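Local coordinates for protein SAM-dependent O-methyltransferase (Thermotoga maritima, PDB 1O54) that probably methylates N1 of adenosine 58 in tRNA, using S-adenosyl-L-methionine as the methyl donor, and assembles as a dimer of dimers, at residues W200-P214 with H260-R272. Numbering follows the deposited sequence. Where two conformers were deposited one is given.
Sequences WEALKGGGRFATVCP and HTAYMIFATKVCR
Lys269 leaves the end of strand 263-269 and runs across one face of the Trp200 indole to the C-terminal turn of helix 196-202. Its CB lies against the CB of Leu203. With CG anti to the backbone N (chi1 -175°), CG comes over the five-membered ring, 3.7 Å from its centroid, as a CH-pi contact. CD passes the carbonyls of Leu203 and Lys204, CE meets Leu203 O (3.4 Å) and Trp200 CE2, and a bend at chi4 (114°) sets NZ over the six-membered ring, 3.8 Å from the centroid and almost on the ring normal: a cation-pi contact. The same NZ donates to Trp200 O and Leu203 O, both at 2.8 Å; Leu203 N reaches Trp200 O from the opposite face of that carbonyl. A methionine in place of Lys269 would probably leave the carbonyls of Trp200 and Leu203 without their charged donor and the indole face without its cation. The indole edge meets Val270 O through a weak NE1 bond of 3.3 Å, while Pro230 O is the stronger partner of NE1. At the backbone of the same lysine, Gly206 N, in the type II turn Lys204-Gly207, donates to Lys269 O, and Lys269 N to Gly207 O. From there strands 207-213 and 263-269 run antiparallel, with Phe209-Ala267, Thr211-Ile265 and Cys213-Tyr263 as hydrogen-bonded pairs; past the last pair, His260 NE2 donates to Pro214 O (2.9 Å). The Thr211 and Ile265 side chains lie side by side, and Ile265 CD1 reaches Cys213 SG at 3.8 Å. Val212 packs beside Asp188, a predicted S-adenosyl-L-methionine ligand. Cys213, Tyr263 and Ile265 face helix 216-228, whereas Met264 and Phe266 meet helix 98-107 on the other face. Strand 207-213 pairs in parallel with 182-187, and 263-269 is inserted antiparallel between 207-213 and 234-245, as in class I methyltransferases.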
# COMPACT_ATOMS: atom_id res chain seq x y z
N TRP A 200 -25.17 17.25 11.63
CA TRP A 200 -26.35 16.40 11.63
C TRP A 200 -27.61 17.23 11.41
O TRP A 200 -28.47 16.88 10.61
CB TRP A 200 -26.43 15.58 12.93
CG TRP A 200 -27.55 14.57 12.95
CD1 TRP A 200 -27.49 13.26 12.58
CD2 TRP A 200 -28.90 14.81 13.34
NE1 TRP A 200 -28.73 12.67 12.71
CE2 TRP A 200 -29.61 13.60 13.16
CE3 TRP A 200 -29.59 15.94 13.82
CZ2 TRP A 200 -30.97 13.48 13.47
CZ3 TRP A 200 -30.94 15.83 14.07
CH2 TRP A 200 -31.62 14.59 13.90
N GLU A 201 -27.73 18.33 12.13
CA GLU A 201 -28.96 19.16 12.07
C GLU A 201 -29.24 19.70 10.67
O GLU A 201 -30.40 19.87 10.27
CB GLU A 201 -28.88 20.29 13.07
CG GLU A 201 -28.99 19.79 14.50
CD GLU A 201 -28.62 20.82 15.57
OE1 GLU A 201 -28.19 21.96 15.24
OE2 GLU A 201 -28.76 20.45 16.76
N ALA A 202 -28.18 20.01 9.94
CA ALA A 202 -28.29 20.62 8.60
C ALA A 202 -28.64 19.62 7.49
O ALA A 202 -29.16 20.02 6.46
CB ALA A 202 -27.01 21.35 8.26
N LEU A 203 -28.32 18.35 7.68
CA LEU A 203 -28.50 17.32 6.65
C LEU A 203 -29.93 16.85 6.49
O LEU A 203 -30.65 16.72 7.49
CB LEU A 203 -27.61 16.13 6.95
CG LEU A 203 -26.13 16.38 6.68
CD1 LEU A 203 -25.27 15.38 7.34
CD2 LEU A 203 -25.94 16.33 5.19
N LYS A 204 -30.35 16.61 5.26
CA LYS A 204 -31.63 15.92 5.00
C LYS A 204 -31.57 14.47 5.53
O LYS A 204 -30.49 13.91 5.75
CB LYS A 204 -31.93 15.91 3.50
CG LYS A 204 -31.03 15.03 2.68
CD LYS A 204 -31.30 15.04 1.19
CE LYS A 204 -30.51 13.95 0.48
NZ LYS A 204 -30.67 13.98 -1.00
N GLY A 205 -32.75 13.87 5.73
CA GLY A 205 -32.84 12.44 5.96
C GLY A 205 -32.18 11.68 4.83
O GLY A 205 -32.49 11.88 3.66
N GLY A 206 -31.23 10.82 5.18
CA GLY A 206 -30.46 10.10 4.20
C GLY A 206 -29.33 10.93 3.61
O GLY A 206 -28.64 10.47 2.70
N GLY A 207 -29.11 12.12 4.13
CA GLY A 207 -28.01 12.98 3.65
C GLY A 207 -26.65 12.40 4.04
O GLY A 207 -26.51 11.62 5.01
N ARG A 208 -25.62 12.82 3.32
CA ARG A 208 -24.31 12.23 3.47
C ARG A 208 -23.30 13.22 4.02
O ARG A 208 -23.22 14.39 3.62
CB ARG A 208 -23.83 11.71 2.14
CG ARG A 208 -24.75 10.63 1.56
CD ARG A 208 -24.37 10.15 0.16
NE ARG A 208 -25.13 8.92 -0.14
CZ ARG A 208 -26.35 8.91 -0.66
NH1 ARG A 208 -26.97 10.05 -0.93
NH2 ARG A 208 -26.97 7.77 -0.90
N PHE A 209 -22.51 12.73 4.96
CA PHE A 209 -21.51 13.48 5.69
C PHE A 209 -20.12 12.92 5.38
O PHE A 209 -19.94 11.70 5.34
CB PHE A 209 -21.80 13.30 7.20
CG PHE A 209 -20.71 13.82 8.11
CD1 PHE A 209 -19.67 12.99 8.54
CD2 PHE A 209 -20.64 15.16 8.43
CE1 PHE A 209 -18.64 13.48 9.35
CE2 PHE A 209 -19.63 15.65 9.26
CZ PHE A 209 -18.62 14.80 9.71
N ALA A 210 -19.13 13.80 5.19
CA ALA A 210 -17.71 13.38 5.14
C ALA A 210 -16.85 14.36 5.88
O ALA A 210 -17.16 15.56 5.91
CB ALA A 210 -17.22 13.20 3.70
N THR A 211 -15.76 13.88 6.47
CA THR A 211 -14.75 14.74 7.06
C THR A 211 -13.36 14.09 6.83
O THR A 211 -13.26 12.90 6.43
CB THR A 211 -15.05 15.02 8.54
OG1 THR A 211 -14.17 16.06 9.07
CG2 THR A 211 -14.81 13.82 9.44
N VAL A 212 -12.31 14.87 7.00
CA VAL A 212 -10.95 14.36 6.87
C VAL A 212 -10.22 14.65 8.17
O VAL A 212 -10.45 15.70 8.81
CB VAL A 212 -10.22 15.01 5.71
CG1 VAL A 212 -10.78 14.50 4.38
CG2 VAL A 212 -10.28 16.57 5.79
N CYS A 213 -9.38 13.70 8.59
CA CYS A 213 -8.59 13.81 9.81
C CYS A 213 -7.15 13.43 9.47
O CYS A 213 -6.91 12.43 8.82
CB CYS A 213 -9.12 12.83 10.88
SG CYS A 213 -10.74 13.24 11.55
N PRO A 214 -6.18 14.23 9.89
CA PRO A 214 -4.79 13.91 9.65
C PRO A 214 -4.20 12.81 10.51
O PRO A 214 -3.21 12.22 10.09
CB PRO A 214 -4.07 15.23 9.94
CG PRO A 214 -4.89 15.93 10.86
CD PRO A 214 -6.33 15.56 10.49
N HIS A 260 0.91 9.59 2.95
CA HIS A 260 -0.31 9.99 3.69
C HIS A 260 -0.81 11.42 3.41
O HIS A 260 -0.05 12.37 3.44
CB HIS A 260 -0.04 9.83 5.19
CG HIS A 260 -1.20 10.18 6.07
ND1 HIS A 260 -2.34 9.41 6.13
CD2 HIS A 260 -1.35 11.16 6.99
CE1 HIS A 260 -3.16 9.93 7.02
NE2 HIS A 260 -2.58 11.00 7.56
N THR A 261 -2.11 11.57 3.15
CA THR A 261 -2.75 12.87 3.12
C THR A 261 -3.73 12.99 4.30
O THR A 261 -3.52 13.81 5.23
CB THR A 261 -3.51 13.08 1.81
OG1 THR A 261 -4.32 11.93 1.49
CG2 THR A 261 -2.55 13.21 0.66
N ALA A 262 -4.73 12.10 4.32
CA ALA A 262 -5.81 12.19 5.30
C ALA A 262 -6.61 10.89 5.44
O ALA A 262 -6.79 10.16 4.47
CB ALA A 262 -6.77 13.33 4.89
N TYR A 263 -7.10 10.63 6.65
CA TYR A 263 -8.11 9.60 6.89
C TYR A 263 -9.44 10.25 6.53
O TYR A 263 -9.69 11.38 6.92
CB TYR A 263 -8.12 9.17 8.35
CG TYR A 263 -6.79 8.55 8.75
CD1 TYR A 263 -5.82 9.27 9.41
CD2 TYR A 263 -6.49 7.24 8.37
CE1 TYR A 263 -4.61 8.69 9.75
CE2 TYR A 263 -5.26 6.65 8.70
CZ TYR A 263 -4.34 7.38 9.39
OH TYR A 263 -3.11 6.85 9.76
N MET A 264 -10.25 9.55 5.75
CA MET A 264 -11.55 10.04 5.33
C MET A 264 -12.65 9.29 6.07
O MET A 264 -12.67 8.05 6.04
CB MET A 264 -11.72 9.81 3.85
CG MET A 264 -10.67 10.53 3.04
SD MET A 264 -10.65 10.15 1.27
CE MET A 264 -9.82 8.51 1.26
N ILE A 265 -13.57 10.02 6.67
CA ILE A 265 -14.65 9.42 7.43
C ILE A 265 -15.97 9.81 6.83
O ILE A 265 -16.18 10.99 6.56
CB ILE A 265 -14.61 9.89 8.90
CG1 ILE A 265 -13.22 9.62 9.56
CG2 ILE A 265 -15.70 9.22 9.70
CD1 ILE A 265 -13.04 10.31 10.88
N PHE A 266 -16.85 8.83 6.63
CA PHE A 266 -18.16 9.06 6.02
C PHE A 266 -19.25 8.53 6.93
O PHE A 266 -19.04 7.58 7.66
CB PHE A 266 -18.20 8.27 4.71
CG PHE A 266 -17.12 8.67 3.72
CD1 PHE A 266 -15.90 8.03 3.73
CD2 PHE A 266 -17.32 9.68 2.83
CE1 PHE A 266 -14.87 8.41 2.84
CE2 PHE A 266 -16.31 10.05 1.92
CZ PHE A 266 -15.09 9.41 1.96
N ALA A 267 -20.44 9.13 6.84
CA ALA A 267 -21.60 8.68 7.57
C ALA A 267 -22.86 9.19 6.85
O ALA A 267 -22.80 10.15 6.08
CB ALA A 267 -21.55 9.18 8.97
N THR A 268 -23.97 8.51 7.09
CA THR A 268 -25.27 8.87 6.53
C THR A 268 -26.22 9.22 7.65
O THR A 268 -26.38 8.43 8.57
CB THR A 268 -25.80 7.66 5.74
OG1 THR A 268 -24.92 7.40 4.62
CG2 THR A 268 -27.18 7.93 5.17
N LYS A 269 -26.86 10.39 7.54
CA LYS A 269 -27.83 10.84 8.52
C LYS A 269 -29.12 10.07 8.43
O LYS A 269 -29.70 9.92 7.35
CB LYS A 269 -28.12 12.32 8.33
CG LYS A 269 -29.07 12.93 9.41
CD LYS A 269 -30.00 13.83 8.86
CE LYS A 269 -31.11 14.26 9.78
NZ LYS A 269 -30.97 15.70 10.06
N VAL A 270 -29.61 9.65 9.58
CA VAL A 270 -30.98 9.16 9.71
C VAL A 270 -31.72 10.01 10.74
O VAL A 270 -31.10 10.77 11.50
CB VAL A 270 -31.01 7.69 10.07
CG1 VAL A 270 -30.41 6.88 8.91
CG2 VAL A 270 -30.28 7.40 11.41
N CYS A 271 -33.04 9.91 10.76
CA CYS A 271 -33.83 10.80 11.60
C CYS A 271 -33.72 10.47 13.09
O CYS A 271 -33.72 11.37 13.92
CB CYS A 271 -35.30 10.79 11.16
SG CYS A 271 -35.42 11.47 9.49
N ARG A 272 -33.61 9.20 13.41
CA ARG A 272 -33.56 8.81 14.82
C ARG A 272 -33.03 7.41 14.97
O ARG A 272 -33.01 6.63 14.02
CB ARG A 272 -34.94 8.96 15.49
CG ARG A 272 -36.09 8.45 14.65
CD ARG A 272 -37.48 8.65 15.27
NE ARG A 272 -38.41 7.68 14.70
CZ ARG A 272 -39.70 7.57 15.03
NH1 ARG A 272 -40.25 8.37 15.95
NH2 ARG A 272 -40.45 6.64 14.45